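Local coordinates for CheC domain protein (Shewanella loihica PV-4, PDB 3IIC) that probably acts as a CheX-like phosphatase in chemotaxis signalling, at residues V4-I7 / N8-D12; I67-I70 / M71-M74. All coordinates share one frame; numbering follows the deposited sequence.

Overall arrangement
Contact 1 and contact 2 are both local contacts within single helices. Contact 1 (4-7 with 8-12) comes first along the chain and lies in the opening turns of helix 4-22. Contact 2 (67-70 with 71-74) follows on the short helix 64-75, which comes directly after strand 54-62. Their centres are 25 Å apart, on opposite sides of the chain's centre, and their nearest atoms stay about 13 Å from each other. Both involve helices 4-22 and 84-107. Contact 1 sits on 4-22 and packs on 84-107 and the sheet; contact 2 packs on both helices and strand 54-62. At two distant places the helices of this probably CheX-like fold thus pack together and on the antiparallel sheet.

Contact 1 (V4-I7 / N8-D12); sequences VDFI and NPFLD
Phe6 and Phe10 meet one turn apart near the start of helix 4-22. Phe10 can be followed outward. Its CB lies 3.5 Å from Ile7 O, and CG stands further from the same oxygen. CD2 then comes to 3.3 Å from Phe6 O, so backbone oxygens line this edge of the ring. CE2, the next atom along this edge, also stays near Phe6 O and meets Phe6 CE1 at 3.6 Å. The two rings meet obliquely, with planes 56° apart. The Phe6 ring can reach its partner because CG is anti to the backbone N (chi1 -169°).

Pro9 has no N-H to give to the turn before, and the helix is kinked there. Its CD sits 3.2 Å from Asp5 O. That oxygen accepts a hydrogen bond from Lys108 NZ instead. Ile7 O receives two weak bonds, from Phe10 N and Leu11 N. Before the kink, Asn8 N binds Val4 O at 2.9 Å. The side chains of Val4 and Asn8 run alongside each other, with Val4 CG1 close to Asn8 ND2. Ile7 CG2 meets Leu11 CG at 3.9 Å in the same parallel manner.

Phe6, Pro9 and Phe10 pack on Leu105 of helix 84-107, and Phe6 also meets Phe153 and Tyr110 edge-to-face. Ile7 and Leu11 touch strand 134-141 through Ile136 and Met138, while Phe10 and Leu11 reach strand 147-154.

Contact 2 (I67-I70 / M71-M74); sequences ILEI and MNKM
Lys73 NZ forms a salt bridge with Glu69 OE2 at 2.9 Å, one turn earlier on helix 64-75, and also makes a weak hydrogen bond to Tyr144 OH. Glu69 OE2 receives the lysine on its anti lone pair, the one away from the other oxygen. Glu69 touches the same tyrosine. Asn72 ND2 gives a longer hydrogen bond to Glu69 OE1, 3.3 Å. This donor comes from above the carboxylate plane, while OE1 lies near the amide plane of Asn72. The two flat groups are turned 77° against each other. Glu69 bends at chi2 (61°), which folds its carboxylate back over the following turn. Bonds at both oxygens should limit its rotation. The lysine charge probably steadies the buried carboxylate in its ionised form.

Backbone bonds join the same turns. Lys73 N meets Glu69 O at 2.8 Å, and Met71 N binds Ile67 O at 3.1 Å. Ile70 CG2 lies 4.3 Å from SE of Met74, a selenomethionine, in a loose apolar contact. Ile70 also packs on Leu18 and Ala22 of helix 4-22, and Ile67 on Val86 and Val90 of helix 84-107.

The Glu69-Lys73 pair is an i to i+4 salt bridge, a classic side-chain link along an alpha-helix. Here it lies on the short helix that follows strand 54-62 in this CheX-like domain.

Contact 1 (V4-I7 / N8-D12)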
loop_
_atom_site.group_PDB
_atom_site.type_symbol
_atom_site.label_atom_id
_atom_site.label_comp_id
_atom_site.label_asym_id
_atom_site.label_seq_id
_atom_site.Cartn_x
_atom_site.Cartn_y
_atom_site.Cartn_z
ATOM N N VAL A 4 6.813 -21.698 6.942
ATOM C CA VAL A 4 5.649 -21.680 7.852
ATOM C C VAL A 4 6.037 -20.978 9.187
ATOM O O VAL A 4 5.186 -20.405 9.854
ATOM C CB VAL A 4 5.095 -23.142 8.059
ATOM C CG1 VAL A 4 3.979 -23.207 9.085
ATOM C CG2 VAL A 4 4.603 -23.704 6.730
ATOM N N ASP A 5 7.328 -21.028 9.552
ATOM C CA ASP A 5 7.864 -20.344 10.749
ATOM C C ASP A 5 7.869 -18.831 10.590
ATOM O O ASP A 5 7.852 -18.114 11.587
ATOM C CB ASP A 5 9.305 -20.766 11.046
ATOM C CG ASP A 5 9.444 -22.248 11.245
ATOM O OD1 ASP A 5 8.635 -22.817 12.004
ATOM O OD2 ASP A 5 10.350 -22.842 10.632
ATOM N N PHE A 6 8.000 -18.384 9.343
ATOM C CA PHE A 6 7.958 -16.983 8.998
ATOM C C PHE A 6 6.508 -16.490 8.886
ATOM O O PHE A 6 6.174 -15.428 9.423
ATOM C CB PHE A 6 8.705 -16.725 7.691
ATOM C CG PHE A 6 8.907 -15.281 7.423
ATOM C CD1 PHE A 6 8.028 -14.566 6.595
ATOM C CD2 PHE A 6 9.931 -14.599 8.078
ATOM C CE1 PHE A 6 8.205 -13.192 6.381
ATOM C CE2 PHE A 6 10.125 -13.224 7.877
ATOM C CZ PHE A 6 9.251 -12.517 7.025
ATOM N N ILE A 7 5.669 -17.249 8.175
ATOM C CA ILE A 7 4.258 -16.890 7.954
ATOM C C ILE A 7 3.402 -16.926 9.224
ATOM O O ILE A 7 2.675 -15.979 9.479
ATOM C CB ILE A 7 3.581 -17.798 6.884
ATOM C CG1 ILE A 7 4.228 -17.585 5.506
ATOM C CG2 ILE A 7 2.066 -17.527 6.792
ATOM C CD1 ILE A 7 3.649 -18.469 4.419
ATOM N N ASN A 8 3.486 -18.012 9.994
ATOM C CA ASN A 8 2.649 -18.180 11.211
ATOM C C ASN A 8 2.545 -17.000 12.202
ATOM O O ASN A 8 1.445 -16.719 12.641
ATOM C CB ASN A 8 2.949 -19.507 11.957
ATOM C CG ASN A 8 2.348 -20.745 11.259
ATOM O OD1 ASN A 8 1.609 -20.647 10.290
ATOM N ND2 ASN A 8 2.668 -21.912 11.780
ATOM N N PRO A 9 3.675 -16.340 12.564
ATOM C CA PRO A 9 3.646 -15.152 13.435
ATOM C C PRO A 9 2.706 -14.028 12.939
ATOM O O PRO A 9 2.043 -13.415 13.752
ATOM C CB PRO A 9 5.102 -14.697 13.448
ATOM C CG PRO A 9 5.855 -16.003 13.371
ATOM C CD PRO A 9 5.049 -16.881 12.455
ATOM N N PHE A 10 2.641 -13.806 11.627
ATOM C CA PHE A 10 1.712 -12.819 11.045
ATOM C C PHE A 10 0.255 -13.257 11.217
ATOM O O PHE A 10 -0.585 -12.450 11.572
ATOM C CB PHE A 10 2.007 -12.563 9.563
ATOM C CG PHE A 10 3.324 -11.888 9.313
ATOM C CD1 PHE A 10 3.466 -10.503 9.479
ATOM C CD2 PHE A 10 4.439 -12.633 8.917
ATOM C CE1 PHE A 10 4.691 -9.879 9.256
ATOM C CE2 PHE A 10 5.659 -12.017 8.674
ATOM C CZ PHE A 10 5.805 -10.642 8.850
ATOM N N LEU A 11 -0.020 -14.542 10.998
ATOM C CA LEU A 11 -1.390 -15.099 11.131
ATOM C C LEU A 11 -1.887 -15.067 12.595
ATOM O O LEU A 11 -3.011 -14.630 12.872
ATOM C CB LEU A 11 -1.459 -16.527 10.551
ATOM C CG LEU A 11 -1.047 -16.714 9.070
ATOM C CD1 LEU A 11 -1.382 -18.141 8.619
ATOM C CD2 LEU A 11 -1.685 -15.667 8.094
ATOM N N ASP A 12 -1.026 -15.513 13.510
ATOM C CA ASP A 12 -1.305 -15.488 14.944
ATOM C C ASP A 12 -1.569 -14.050 15.485
ATOM O O ASP A 12 -2.419 -13.880 16.336
ATOM C CB ASP A 12 -0.134 -16.065 15.740
ATOM C CG ASP A 12 0.108 -17.571 15.512
ATOM O OD1 ASP A 12 -0.773 -18.332 15.042
ATOM O OD2 ASP A 12 1.237 -17.986 15.852
#

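Contact 2 (I67-I70 / M71-M74)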
loop_
_atom_site.group_PDB
_atom_site.type_symbol
_atom_site.label_atom_id
_atom_site.label_comp_id
_atom_site.label_asym_id
_atom_site.label_seq_id
_atom_site.Cartn_x
_atom_site.Cartn_y
_atom_site.Cartn_z
ATOM N N ILE A 67 -15.655 -4.964 9.046
ATOM C CA ILE A 67 -14.955 -3.875 9.732
ATOM C C ILE A 67 -15.908 -2.976 10.494
ATOM O O ILE A 67 -15.546 -2.500 11.568
ATOM C CB ILE A 67 -14.011 -3.049 8.789
ATOM C CG1 ILE A 67 -13.021 -2.219 9.609
ATOM C CG2 ILE A 67 -14.815 -2.208 7.756
ATOM C CD1 ILE A 67 -12.097 -3.057 10.530
ATOM N N LEU A 68 -17.117 -2.755 9.958
ATOM C CA LEU A 68 -18.144 -1.976 10.682
ATOM C C LEU A 68 -18.663 -2.734 11.929
ATOM O O LEU A 68 -18.985 -2.101 12.914
ATOM C CB LEU A 68 -19.278 -1.476 9.738
ATOM C CG LEU A 68 -18.830 -0.564 8.562
ATOM C CD1 LEU A 68 -20.032 0.020 7.752
ATOM C CD2 LEU A 68 -17.944 0.575 9.061
ATOM N N GLU A 69 -18.727 -4.068 11.893
ATOM C CA GLU A 69 -19.097 -4.851 13.088
ATOM C C GLU A 69 -17.982 -4.805 14.148
ATOM O O GLU A 69 -18.273 -4.710 15.362
ATOM C CB GLU A 69 -19.424 -6.307 12.747
ATOM C CG GLU A 69 -19.878 -7.136 13.990
ATOM C CD GLU A 69 -21.144 -6.619 14.674
ATOM O OE1 GLU A 69 -21.922 -5.879 14.037
ATOM O OE2 GLU A 69 -21.354 -6.965 15.857
ATOM N N ILE A 70 -16.721 -4.905 13.700
ATOM C CA ILE A 70 -15.573 -4.751 14.588
ATOM C C ILE A 70 -15.732 -3.407 15.340
ATOM O O ILE A 70 -15.674 -3.388 16.568
ATOM C CB ILE A 70 -14.187 -4.854 13.849
ATOM C CG1 ILE A 70 -13.909 -6.298 13.411
ATOM C CG2 ILE A 70 -13.057 -4.417 14.803
ATOM C CD1 ILE A 70 -12.671 -6.512 12.480
HETATM N N MSE A 71 -15.973 -2.322 14.593
HETATM C CA MSE A 71 -16.254 -0.973 15.164
HETATM C C MSE A 71 -17.431 -1.001 16.164
HETATM O O MSE A 71 -17.347 -0.430 17.250
HETATM C CB MSE A 71 -16.596 0.036 14.062
HETATM C CG MSE A 71 -15.486 0.355 13.046
HETATM SE SE MSE A 71 -14.230 1.580 13.709
HETATM C CE MSE A 71 -15.454 3.069 14.200
ATOM N N ASN A 72 -18.502 -1.699 15.785
ATOM C CA ASN A 72 -19.708 -1.843 16.609
ATOM C C ASN A 72 -19.452 -2.559 17.953
ATOM O O ASN A 72 -19.995 -2.149 18.971
ATOM C CB ASN A 72 -20.801 -2.569 15.791
ATOM C CG ASN A 72 -22.145 -2.626 16.492
ATOM O OD1 ASN A 72 -22.585 -1.662 17.102
ATOM N ND2 ASN A 72 -22.815 -3.761 16.374
ATOM N N LYS A 73 -18.628 -3.609 17.930
ATOM C CA LYS A 73 -18.248 -4.363 19.139
ATOM C C LYS A 73 -17.390 -3.557 20.127
ATOM O O LYS A 73 -17.491 -3.757 21.325
ATOM C CB LYS A 73 -17.575 -5.704 18.781
ATOM C CG LYS A 73 -18.549 -6.716 18.170
ATOM C CD LYS A 73 -18.030 -8.149 18.192
ATOM C CE LYS A 73 -18.982 -9.100 17.426
ATOM N NZ LYS A 73 -20.449 -9.003 17.783
HETATM N N MSE A 74 -16.572 -2.643 19.604
HETATM C CA MSE A 74 -15.715 -1.763 20.409
HETATM C C MSE A 74 -16.466 -0.545 20.964
HETATM O O MSE A 74 -16.310 -0.209 22.138
HETATM C CB MSE A 74 -14.522 -1.278 19.569
HETATM C CG MSE A 74 -13.629 -2.395 19.098
HETATM SE SE MSE A 74 -12.175 -1.779 18.102
HETATM C CE MSE A 74 -11.101 -1.032 19.520
#